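Local coordinates for protein alpha-fucosidase (Bifidobacterium bifidum, PDB 2EAB) that probably hydrolyses alpha-1,2-linked L-fucose residues, the chain being the catalytic portion of a much longer, apparently membrane-anchored protein, at residues 778-783 / 800-805; 832-837 / 849-854; 254-259 / 268-273. One frame throughout, in Å; residues are numbered along the deposited sequence.

Contact 1: residues 778-783 / 800-805. With EDO (1,2-ethanediol), chain G.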
ATOM      1  N   GLU A 778      -1.615 -14.365   3.497  1.00  6.69           N
ATOM      2  CA  GLU A 778      -2.956 -14.946   3.497  1.00  6.86           C
ATOM      3  C   GLU A 778      -2.949 -16.441   3.185  1.00  6.92           C
ATOM      4  O   GLU A 778      -3.848 -17.157   3.611  1.00  6.70           O
ATOM      5  CB  GLU A 778      -3.898 -14.197   2.546  1.00  6.92           C
ATOM      6  CG  GLU A 778      -4.125 -12.720   2.891  1.00  6.72           C
ATOM      7  CD  GLU A 778      -4.897 -12.482   4.186  1.00  6.91           C
ATOM      8  OE1 GLU A 778      -5.990 -13.063   4.372  1.00  6.76           O
ATOM      9  OE2 GLU A 778      -4.417 -11.672   5.011  1.00  8.15           O
ATOM     10  N   MET A 779      -1.940 -16.923   2.463  1.00  7.01           N
ATOM     11  CA  MET A 779      -1.803 -18.367   2.257  1.00  8.00           C
ATOM     12  C   MET A 779      -1.466 -19.100   3.549  1.00  7.31           C
ATOM     13  O   MET A 779      -1.936 -20.217   3.782  1.00  7.42           O
ATOM     14  CB  MET A 779      -0.753 -18.676   1.194  1.00  7.76           C
ATOM     15  CG  MET A 779      -1.256 -18.469  -0.223  1.00  8.97           C
ATOM     16  SD  MET A 779      -0.197 -19.216  -1.462  1.00 11.91           S
ATOM     17  CE  MET A 779       0.924 -17.846  -1.601  1.00 11.74           C
ATOM     18  N   LEU A 780      -0.655 -18.456   4.383  1.00  7.12           N
ATOM     19  CA  LEU A 780      -0.128 -19.091   5.587  1.00  7.57           C
ATOM     20  C   LEU A 780      -0.951 -18.811   6.836  1.00  6.96           C
ATOM     21  O   LEU A 780      -0.895 -19.584   7.801  1.00  7.18           O
ATOM     22  CB  LEU A 780       1.328 -18.683   5.811  1.00  8.04           C
ATOM     23  CG  LEU A 780       2.267 -18.920   4.623  1.00  8.47           C
ATOM     24  CD1 LEU A 780       3.658 -18.425   4.965  1.00 10.28           C
ATOM     25  CD2 LEU A 780       2.302 -20.389   4.208  1.00  9.41           C
ATOM     26  N   LEU A 781      -1.721 -17.725   6.811  1.00  6.78           N
ATOM     27  CA  LEU A 781      -2.480 -17.277   7.972  1.00  6.50           C
ATOM     28  C   LEU A 781      -3.646 -16.415   7.529  1.00  6.17           C
ATOM     29  O   LEU A 781      -3.454 -15.445   6.792  1.00  6.39           O
ATOM     30  CB  LEU A 781      -1.581 -16.468   8.916  1.00  6.71           C
ATOM     31  CG  LEU A 781      -2.281 -15.767  10.083  1.00  7.19           C
ATOM     32  CD1 LEU A 781      -2.855 -16.775  11.075  1.00  7.99           C
ATOM     33  CD2 LEU A 781      -1.337 -14.815  10.785  1.00  7.77           C
ATOM     34  N   GLN A 782      -4.849 -16.758   7.971  1.00  6.02           N
ATOM     35  CA  GLN A 782      -5.992 -15.866   7.817  1.00  6.16           C
ATOM     36  C   GLN A 782      -6.602 -15.626   9.184  1.00  6.14           C
ATOM     37  O   GLN A 782      -6.482 -16.469  10.080  1.00  6.53           O
ATOM     38  CB  GLN A 782      -7.013 -16.437   6.827  1.00  6.32           C
ATOM     39  CG  GLN A 782      -6.563 -16.248   5.380  1.00  6.18           C
ATOM     40  CD  GLN A 782      -7.313 -17.097   4.371  1.00  6.30           C
ATOM     41  OE1 GLN A 782      -8.503 -17.376   4.530  1.00  6.43           O
ATOM     42  NE2 GLN A 782      -6.617 -17.499   3.311  1.00  6.79           N
ATOM     43  N   SER A 783      -7.250 -14.479   9.357  1.00  5.95           N
ATOM     44  CA  SER A 783      -7.850 -14.164  10.647  1.00  6.17           C
ATOM     45  C   SER A 783      -9.066 -13.252  10.532  1.00  5.95           C
ATOM     46  O   SER A 783      -9.436 -12.591  11.499  1.00  6.27           O
ATOM     47  CB  SER A 783      -6.806 -13.575  11.609  1.00  6.26           C
ATOM     48  OG  SER A 783      -6.283 -12.341  11.141  1.00  6.58           O
ATOM     49  N   ASN A 800      -6.632 -18.684  11.698  1.00  6.71           N
ATOM     50  CA  ASN A 800      -6.688 -19.796  10.759  1.00  6.70           C
ATOM     51  C   ASN A 800      -5.299 -20.103  10.219  1.00  6.33           C
ATOM     52  O   ASN A 800      -4.752 -19.348   9.407  1.00  6.21           O
ATOM     53  CB  ASN A 800      -7.677 -19.483   9.631  1.00  6.56           C
ATOM     54  CG  ASN A 800      -7.938 -20.667   8.724  1.00  7.24           C
ATOM     55  OD1 ASN A 800      -7.276 -21.706   8.827  1.00  7.46           O
ATOM     56  ND2 ASN A 800      -8.903 -20.514   7.823  1.00  7.32           N
ATOM     57  N   ILE A 801      -4.738 -21.210  10.699  1.00  6.49           N
ATOM     58  CA  ILE A 801      -3.389 -21.641  10.370  1.00  6.96           C
ATOM     59  C   ILE A 801      -3.362 -22.410   9.048  1.00  6.80           C
ATOM     60  O   ILE A 801      -4.093 -23.388   8.864  1.00  7.07           O
ATOM     61  CB  ILE A 801      -2.821 -22.539  11.504  1.00  7.25           C
ATOM     62  CG1 ILE A 801      -2.849 -21.815  12.860  1.00  7.94           C
ATOM     63  CG2 ILE A 801      -1.434 -23.075  11.160  1.00  7.90           C
ATOM     64  CD1 ILE A 801      -2.017 -20.538  12.937  1.00  8.70           C
ATOM     65  N   LEU A 802      -2.497 -21.954   8.142  1.00  6.93           N
ATOM     66  CA  LEU A 802      -2.269 -22.590   6.837  1.00  7.05           C
ATOM     67  C   LEU A 802      -3.559 -22.812   6.036  1.00  7.20           C
ATOM     68  O   LEU A 802      -3.866 -23.934   5.637  1.00  7.67           O
ATOM     69  CB  LEU A 802      -1.465 -23.890   6.999  1.00  7.66           C
ATOM     70  CG  LEU A 802      -0.076 -23.719   7.621  1.00  7.76           C
ATOM     71  CD1 LEU A 802       0.549 -25.074   7.910  1.00  9.28           C
ATOM     72  CD2 LEU A 802       0.849 -22.874   6.744  1.00  9.30           C
ATOM     73  N   PRO A 803      -4.331 -21.732   5.812  1.00  7.23           N
ATOM     74  CA  PRO A 803      -5.621 -21.836   5.125  1.00  7.27           C
ATOM     75  C   PRO A 803      -5.541 -22.098   3.618  1.00  7.42           C
ATOM     76  O   PRO A 803      -6.510 -22.566   3.034  1.00  7.51           O
ATOM     77  CB  PRO A 803      -6.253 -20.468   5.380  1.00  7.52           C
ATOM     78  CG  PRO A 803      -5.074 -19.554   5.496  1.00  7.34           C
ATOM     79  CD  PRO A 803      -4.044 -20.347   6.229  1.00  7.20           C
ATOM     80  N   ALA A 804      -4.412 -21.779   2.995  1.00  7.54           N
ATOM     81  CA  ALA A 804      -4.259 -21.963   1.551  1.00  7.66           C
ATOM     82  C   ALA A 804      -2.807 -22.287   1.226  1.00  7.66           C
ATOM     83  O   ALA A 804      -2.131 -21.579   0.474  1.00  7.64           O
ATOM     84  CB  ALA A 804      -4.755 -20.734   0.784  1.00  7.59           C
ATOM     85  N   LEU A 805      -2.341 -23.387   1.812  1.00  7.88           N
ATOM     86  CA  LEU A 805      -0.966 -23.822   1.657  1.00  8.42           C
ATOM     87  C   LEU A 805      -0.795 -24.535   0.318  1.00  9.04           C
ATOM     88  O   LEU A 805      -1.486 -25.519   0.048  1.00  8.85           O
ATOM     89  CB  LEU A 805      -0.580 -24.755   2.802  1.00  8.66           C
ATOM     90  CG  LEU A 805       0.824 -25.362   2.757  1.00  8.97           C
ATOM     91  CD1 LEU A 805       1.884 -24.304   3.017  1.00 10.57           C
ATOM     92  CD2 LEU A 805       0.929 -26.493   3.760  1.00 10.53           C
TER
HETATM   93  C1  EDO G4807      -6.567  -8.827   4.369  1.00 42.74           C
HETATM   94  O1  EDO G4807      -6.676 -10.057   5.244  1.00 37.02           O
HETATM   95  C2  EDO G4807      -5.268  -8.067   4.848  1.00 43.60           C
HETATM   96  O2  EDO G4807      -5.441  -7.768   6.255  1.00 37.12           O

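Contact 2: residues 832-837 / 849-854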
ATOM      1  N   GLY A 832       2.878 -31.303   4.053  1.00 11.65           N
ATOM      2  CA  GLY A 832       1.631 -30.568   3.869  1.00 11.29           C
ATOM      3  C   GLY A 832       0.762 -30.359   5.100  1.00 11.24           C
ATOM      4  O   GLY A 832      -0.375 -29.899   4.979  1.00 11.32           O
ATOM      5  N   LYS A 833       1.279 -30.689   6.285  1.00 11.32           N
ATOM      6  CA  LYS A 833       0.496 -30.577   7.522  1.00 11.73           C
ATOM      7  C   LYS A 833       1.290 -29.897   8.625  1.00 10.78           C
ATOM      8  O   LYS A 833       2.487 -30.146   8.774  1.00 10.44           O
ATOM      9  CB  LYS A 833       0.051 -31.955   8.023  1.00 12.00           C
ATOM     10  CG  LYS A 833      -0.744 -32.796   7.033  1.00 13.77           C
ATOM     11  CD  LYS A 833      -0.877 -34.237   7.525  1.00 14.50           C
ATOM     12  CE  LYS A 833       0.422 -35.031   7.361  1.00 17.93           C
ATOM     13  NZ  LYS A 833       0.722 -35.374   5.937  1.00 19.72           N
ATOM     14  N   ALA A 834       0.614 -29.061   9.407  1.00 10.45           N
ATOM     15  CA  ALA A 834       1.245 -28.364  10.524  1.00 10.18           C
ATOM     16  C   ALA A 834       1.799 -29.348  11.547  1.00 10.26           C
ATOM     17  O   ALA A 834       1.123 -30.310  11.932  1.00 10.39           O
ATOM     18  CB  ALA A 834       0.253 -27.416  11.193  1.00 10.31           C
ATOM     19  N   THR A 835       3.033 -29.103  11.976  1.00 10.26           N
ATOM     20  CA  THR A 835       3.655 -29.887  13.040  1.00 10.83           C
ATOM     21  C   THR A 835       3.753 -29.083  14.329  1.00 10.94           C
ATOM     22  O   THR A 835       3.870 -29.651  15.418  1.00 11.36           O
ATOM     23  CB  THR A 835       5.061 -30.372  12.643  1.00 11.01           C
ATOM     24  OG1 THR A 835       5.873 -29.246  12.287  1.00 11.73           O
ATOM     25  CG2 THR A 835       4.985 -31.338  11.470  1.00 11.60           C
ATOM     26  N   GLU A 836       3.721 -27.759  14.206  1.00 10.81           N
ATOM     27  CA  GLU A 836       3.766 -26.885  15.368  1.00 11.53           C
ATOM     28  C   GLU A 836       3.145 -25.537  15.032  1.00 10.83           C
ATOM     29  O   GLU A 836       3.325 -25.018  13.921  1.00 11.38           O
ATOM     30  CB  GLU A 836       5.209 -26.688  15.849  1.00 11.57           C
ATOM     31  CG  GLU A 836       5.331 -25.917  17.157  1.00 13.21           C
ATOM     32  CD  GLU A 836       6.759 -25.537  17.491  1.00 13.61           C
ATOM     33  OE1 GLU A 836       7.354 -24.710  16.766  1.00 16.11           O
ATOM     34  OE2 GLU A 836       7.279 -26.061  18.498  1.00 17.44           O
ATOM     35  N   VAL A 837       2.386 -24.998  15.981  1.00 10.19           N
ATOM     36  CA  VAL A 837       1.975 -23.603  15.936  1.00  9.99           C
ATOM     37  C   VAL A 837       2.451 -22.954  17.226  1.00  9.88           C
ATOM     38  O   VAL A 837       2.314 -23.539  18.309  1.00  9.66           O
ATOM     39  CB  VAL A 837       0.442 -23.446  15.799  1.00  9.86           C
ATOM     40  CG1 VAL A 837       0.063 -21.972  15.699  1.00 10.46           C
ATOM     41  CG2 VAL A 837      -0.076 -24.207  14.586  1.00 10.64           C
ATOM     42  N   VAL A 849      -8.616 -21.227  17.307  1.00  7.73           N
ATOM     43  CA  VAL A 849      -7.622 -21.597  16.308  1.00  7.68           C
ATOM     44  C   VAL A 849      -8.110 -22.727  15.406  1.00  7.05           C
ATOM     45  O   VAL A 849      -8.423 -23.826  15.885  1.00  7.04           O
ATOM     46  CB  VAL A 849      -6.283 -22.002  16.980  1.00  7.71           C
ATOM     47  CG1 VAL A 849      -5.227 -22.295  15.931  1.00  8.74           C
ATOM     48  CG2 VAL A 849      -5.801 -20.909  17.930  1.00  8.47           C
ATOM     49  N   LYS A 850      -8.180 -22.440  14.104  1.00  7.03           N
ATOM     50  CA  LYS A 850      -8.399 -23.451  13.080  1.00  7.24           C
ATOM     51  C   LYS A 850      -7.039 -23.850  12.539  1.00  7.48           C
ATOM     52  O   LYS A 850      -6.166 -22.997  12.349  1.00  7.64           O
ATOM     53  CB  LYS A 850      -9.250 -22.886  11.941  1.00  7.41           C
ATOM     54  CG  LYS A 850      -9.712 -23.930  10.931  1.00  7.16           C
ATOM     55  CD  LYS A 850     -10.579 -23.332   9.832  1.00  7.24           C
ATOM     56  CE  LYS A 850     -11.023 -24.407   8.854  1.00  8.47           C
ATOM     57  NZ  LYS A 850     -11.880 -23.850   7.767  1.00  7.94           N
ATOM     58  N   ILE A 851      -6.852 -25.142  12.291  1.00  7.64           N
ATOM     59  CA  ILE A 851      -5.649 -25.602  11.610  1.00  8.05           C
ATOM     60  C   ILE A 851      -6.122 -26.285  10.337  1.00  7.90           C
ATOM     61  O   ILE A 851      -6.552 -27.443  10.353  1.00  8.03           O
ATOM     62  CB  ILE A 851      -4.766 -26.519  12.500  1.00  8.13           C
ATOM     63  CG1 ILE A 851      -4.312 -25.755  13.751  1.00  8.52           C
ATOM     64  CG2 ILE A 851      -3.551 -27.016  11.717  1.00  8.91           C
ATOM     65  CD1 ILE A 851      -3.589 -26.600  14.791  1.00  8.98           C
ATOM     66  N   THR A 852      -6.095 -25.539   9.240  1.00  7.80           N
ATOM     67  CA  THR A 852      -6.648 -26.039   7.990  1.00  8.13           C
ATOM     68  C   THR A 852      -5.819 -27.208   7.463  1.00  8.58           C
ATOM     69  O   THR A 852      -6.366 -28.218   7.015  1.00  9.00           O
ATOM     70  CB  THR A 852      -6.772 -24.911   6.958  1.00  7.65           C
ATOM     71  OG1 THR A 852      -7.744 -23.971   7.422  1.00  8.12           O
ATOM     72  CG2 THR A 852      -7.223 -25.440   5.614  1.00  8.28           C
ATOM     73  N   ALA A 853      -4.502 -27.067   7.536  1.00  8.77           N
ATOM     74  CA  ALA A 853      -3.591 -28.125   7.135  1.00  9.22           C
ATOM     75  C   ALA A 853      -3.286 -29.031   8.331  1.00  9.35           C
ATOM     76  O   ALA A 853      -2.204 -28.960   8.926  1.00  9.99           O
ATOM     77  CB  ALA A 853      -2.319 -27.531   6.545  1.00  9.43           C
ATOM     78  N   GLY A 854      -4.261 -29.864   8.690  1.00  9.45           N
ATOM     79  CA  GLY A 854      -4.088 -30.848   9.759  1.00  9.96           C
ATOM     80  C   GLY A 854      -5.329 -31.154  10.578  1.00 10.02           C
ATOM     81  O   GLY A 854      -5.496 -32.288  11.041  1.00 10.30           O
TER

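Contact 3: residues 254-259 / 268-273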
ATOM      1  N   GLU A 254      42.105  13.719   6.123  1.00 25.04           N
ATOM      2  CA  GLU A 254      43.030  13.289   5.078  1.00 25.27           C
ATOM      3  C   GLU A 254      42.407  13.448   3.698  1.00 24.94           C
ATOM      4  O   GLU A 254      41.337  12.898   3.417  1.00 24.97           O
ATOM      5  CB  GLU A 254      43.472  11.841   5.301  1.00 25.24           C
ATOM      6  CG  GLU A 254      44.356  11.642   6.528  1.00 25.92           C
ATOM      7  CD  GLU A 254      44.783  10.197   6.731  1.00 26.12           C
ATOM      8  OE1 GLU A 254      45.412   9.911   7.773  1.00 27.52           O
ATOM      9  OE2 GLU A 254      44.500   9.347   5.857  1.00 27.61           O
ATOM     10  N   GLY A 255      43.094  14.198   2.843  1.00 24.76           N
ATOM     11  CA  GLY A 255      42.572  14.565   1.535  1.00 24.39           C
ATOM     12  C   GLY A 255      42.256  16.046   1.487  1.00 24.15           C
ATOM     13  O   GLY A 255      42.389  16.753   2.491  1.00 24.03           O
ATOM     14  N   THR A 256      41.838  16.515   0.315  1.00 23.94           N
ATOM     15  CA  THR A 256      41.520  17.923   0.118  1.00 23.93           C
ATOM     16  C   THR A 256      40.089  18.083  -0.379  1.00 23.68           C
ATOM     17  O   THR A 256      39.650  17.376  -1.290  1.00 23.66           O
ATOM     18  CB  THR A 256      42.509  18.596  -0.866  1.00 23.93           C
ATOM     19  OG1 THR A 256      43.852  18.383  -0.413  1.00 24.50           O
ATOM     20  CG2 THR A 256      42.252  20.097  -0.970  1.00 24.34           C
ATOM     21  N   LEU A 257      39.368  19.009   0.242  1.00 23.44           N
ATOM     22  CA  LEU A 257      38.021  19.358  -0.176  1.00 23.35           C
ATOM     23  C   LEU A 257      38.029  20.763  -0.767  1.00 23.42           C
ATOM     24  O   LEU A 257      38.464  21.718  -0.116  1.00 23.42           O
ATOM     25  CB  LEU A 257      37.058  19.268   1.010  1.00 23.35           C
ATOM     26  CG  LEU A 257      35.552  19.319   0.752  1.00 23.31           C
ATOM     27  CD1 LEU A 257      35.111  18.231  -0.218  1.00 22.89           C
ATOM     28  CD2 LEU A 257      34.826  19.172   2.067  1.00 23.20           C
ATOM     29  N   SER A 258      37.564  20.877  -2.007  1.00 23.38           N
ATOM     30  CA  SER A 258      37.518  22.164  -2.691  1.00 23.44           C
ATOM     31  C   SER A 258      36.221  22.338  -3.473  1.00 23.46           C
ATOM     32  O   SER A 258      35.532  21.363  -3.789  1.00 23.32           O
ATOM     33  CB  SER A 258      38.727  22.329  -3.617  1.00 23.40           C
ATOM     34  OG  SER A 258      38.701  21.384  -4.675  1.00 23.56           O
ATOM     35  N   GLU A 259      35.895  23.590  -3.779  1.00 23.53           N
ATOM     36  CA  GLU A 259      34.730  23.906  -4.588  1.00 23.69           C
ATOM     37  C   GLU A 259      34.992  23.493  -6.030  1.00 23.46           C
ATOM     38  O   GLU A 259      36.052  23.792  -6.586  1.00 23.32           O
ATOM     39  CB  GLU A 259      34.417  25.401  -4.504  1.00 23.73           C
ATOM     40  CG  GLU A 259      33.075  25.801  -5.102  1.00 24.30           C
ATOM     41  CD  GLU A 259      32.678  27.225  -4.754  1.00 24.39           C
ATOM     42  OE1 GLU A 259      32.919  27.657  -3.604  1.00 25.38           O
ATOM     43  OE2 GLU A 259      32.113  27.912  -5.630  1.00 25.75           O
ATOM     44  N   VAL A 268      36.421  16.219  -4.094  1.00 16.53           N
ATOM     45  CA  VAL A 268      37.240  15.471  -3.147  1.00 17.07           C
ATOM     46  C   VAL A 268      38.470  14.972  -3.891  1.00 17.12           C
ATOM     47  O   VAL A 268      38.352  14.312  -4.925  1.00 17.01           O
ATOM     48  CB  VAL A 268      36.461  14.277  -2.533  1.00 17.06           C
ATOM     49  CG1 VAL A 268      37.375  13.404  -1.677  1.00 17.41           C
ATOM     50  CG2 VAL A 268      35.285  14.778  -1.710  1.00 17.68           C
ATOM     51  N   SER A 269      39.646  15.306  -3.370  1.00 17.57           N
ATOM     52  CA  SER A 269      40.903  14.885  -3.980  1.00 18.01           C
ATOM     53  C   SER A 269      41.858  14.307  -2.942  1.00 18.02           C
ATOM     54  O   SER A 269      41.891  14.759  -1.797  1.00 18.08           O
ATOM     55  CB  SER A 269      41.560  16.054  -4.717  1.00 18.24           C
ATOM     56  OG  SER A 269      41.877  17.100  -3.819  1.00 19.79           O
ATOM     57  N   ASP A 270      42.616  13.294  -3.360  1.00 18.13           N
ATOM     58  CA  ASP A 270      43.699  12.703  -2.559  1.00 18.34           C
ATOM     59  C   ASP A 270      43.236  12.118  -1.222  1.00 17.98           C
ATOM     60  O   ASP A 270      43.985  12.109  -0.238  1.00 18.13           O
ATOM     61  CB  ASP A 270      44.830  13.723  -2.344  1.00 18.76           C
ATOM     62  CG  ASP A 270      45.233  14.428  -3.627  1.00 19.89           C
ATOM     63  OD1 ASP A 270      45.497  13.735  -4.632  1.00 22.05           O
ATOM     64  OD2 ASP A 270      45.287  15.677  -3.625  1.00 22.19           O
ATOM     65  N   ALA A 271      42.002  11.621  -1.194  1.00 17.42           N
ATOM     66  CA  ALA A 271      41.437  11.036   0.015  1.00 16.90           C
ATOM     67  C   ALA A 271      41.540   9.514  -0.010  1.00 16.55           C
ATOM     68  O   ALA A 271      41.997   8.928  -0.996  1.00 16.21           O
ATOM     69  CB  ALA A 271      39.988  11.478   0.188  1.00 16.93           C
ATOM     70  N   LYS A 272      41.118   8.886   1.085  1.00 16.34           N
ATOM     71  CA  LYS A 272      41.049   7.433   1.170  1.00 16.33           C
ATOM     72  C   LYS A 272      39.629   6.983   1.511  1.00 16.04           C
ATOM     73  O   LYS A 272      39.129   6.011   0.946  1.00 16.18           O
ATOM     74  CB  LYS A 272      42.046   6.897   2.203  1.00 16.45           C
ATOM     75  CG  LYS A 272      42.263   5.392   2.118  1.00 17.40           C
ATOM     76  CD  LYS A 272      43.167   4.887   3.230  1.00 19.04           C
ATOM     77  CE  LYS A 272      43.397   3.392   3.099  1.00 20.22           C
ATOM     78  NZ  LYS A 272      44.223   2.847   4.216  1.00 21.52           N
ATOM     79  N   ALA A 273      38.992   7.696   2.438  1.00 15.76           N
ATOM     80  CA  ALA A 273      37.622   7.401   2.852  1.00 15.45           C
ATOM     81  C   ALA A 273      36.881   8.679   3.218  1.00 15.29           C
ATOM     82  O   ALA A 273      37.445   9.584   3.841  1.00 15.36           O
ATOM     83  CB  ALA A 273      37.614   6.432   4.019  1.00 15.67           C
TER
HETATM   84  O   HOH W   1      40.623  10.250   3.621  1.00 22.72           O
HETATM   85  O   HOH W   2      39.817  18.895  -3.860  1.00 20.35           O

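Contact 1: residues 778-783 / 800-805
The ring of P803 is the bump of this contact, seated against E778, M779 and Q782 where helix 767-780 runs directly into edge strand 781-782, which pairs antiparallel with strand 799-801. Its CG reaches the carbonyl of E778 (CG to O 3.3 Å) and its CD that of M779 (CD to O 3.2 Å). Q782 closes the hollow: with CG beside its backbone N (chi1 -77°), its chain runs extended back over the proline, and P803 CB and CG lie over one face of the amide. The amide is held in turn, Q782 NE2 giving a hydrogen bond of 2.8 Å to E778 O and another to A733 O. An alanine at Q782 would probably leave E778 O without this amide donor and open a gap beside the P803 ring. Beyond the proline the helix end is tied down by backbone bonds, L802 N to L780 O (2.9 Å) and A804 N to M779 O (3.0 Å). Next to these bonds L780 and L802 cross obliquely, CD2 against CD2 at 3.8 Å. Q782 and N800 form the hydrogen-bonded antiparallel pair; the bond from N800 N to Q782 O is 2.7 Å long, the N lying nearly in line with the C=O bond.

Contact 2: residues 832-837 / 849-854
I851 reaches across to A834 and V837, bridging the two sheets of the C-terminal beta domain: strand 847-851 belongs to a five-stranded mixed sheet, strand 833-841 to a seven-stranded antiparallel one. From CB the side chain forks. The short branch, CG2, stands anti to the backbone N and meets the methyl of A834 (CG2 to CB 3.9 Å). The long branch leaves through CG1, which lies beside the backbone N (chi1 -60°), and continues anti (chi2 172°). Its tip, CD1, comes to V837 CG2 at 4.3 Å, while the isoleucine also packs on I894 of strand 890-896. A834 and V837 both turn toward I851, although two residues intervene, because T835 and E836 form a classic beta bulge facing T828. V837 in turn rests on I801.

Beyond I851 the chain of 849-854 leaves the strand and makes an inverse gamma turn centred on A853, which closes the contact at its more open end. The methyl of A853 sits against the backbone of G832 (CB to O 3.4 Å). The K833 chain bends off at its tip, where NZ is bonded to N831 O. One hydrogen bond joins the segments: A834 N points almost straight at A853 O, 2.9 Å away with an N-H...O angle of 169°, and the same oxygen lies 3.4 Å from K833 CA.

Contact 3: residues 254-259 / 268-273
T256 and S269 meet through the edges of their peptide groups, as a hydrogen-bonded antiparallel pair in the beta hairpin of strands 256-259 and 266-271, at the margin of a seven-stranded sheet in the N-terminal beta domain. T256 N bonds to S269 O at 2.7 Å, and S269 N returns to T256 O at 2.9 Å, lying in the plane of that carbonyl. One face of the T256 carbonyl carries a water, which stands almost directly above the oxygen at 3.0 Å and donates to it. The same water is hydrogen-bonded to S258 OG and S269 OG, so three groups of the hairpin fix it. S269 OG, set between its own backbone N and carbonyl carbon (chi1 62°), also packs against T256 CB at 3.4 Å. On the opposite face of the hairpin from the T256 and S269 side chains lie L257 and V268, which turn inward to V248 of strand 241-250.

Past this pair the hairpin changes course. D270 has left-handed backbone angles where the chain turns a corner, and its N is bonded to N204 OD1 on strand 203-208. G255 lies against this corner, its CA 3.3 Å from D270 O in a CA-H...O contact. A CB on G255 would clash with A271 CB, and at these backbone angles also with the carbonyl O of E254. A second water ties the two sides of this corner together, donating to E254 O and accepting from K272 N, with a longer bond to A273 O. From there A273 opens strand 273-282, which belongs to a separate nine-stranded sheet. On the apolar face the two side chains meet at single methyls, L257 CD1 lying 3.8 Å from V268 CG2.

In the fold
Contacts 1 and 2 are neighbours, their centres 9 Å apart, and share a mixed sheet in which strands 799-801 and 847-851 run side by side. They are probably stitched by hydrogen bonds from I801 N to K850 O (2.8 Å) and between N800 OD1 and T852 OG1 (2.7 Å). Contact 1 lies near a calcium-binding position: its E778 side chain is about 9 Å from that of E520, which binds calcium in a structure of this protein, though no such ion is on this chain. An ethanediol, probably from the crystallisation liquor, bonds to E778, E517 and R734. Contact 3 belongs to the distant N-terminal domain, its centre 56 Å from that of contact 1 and 61 Å from that of contact 2.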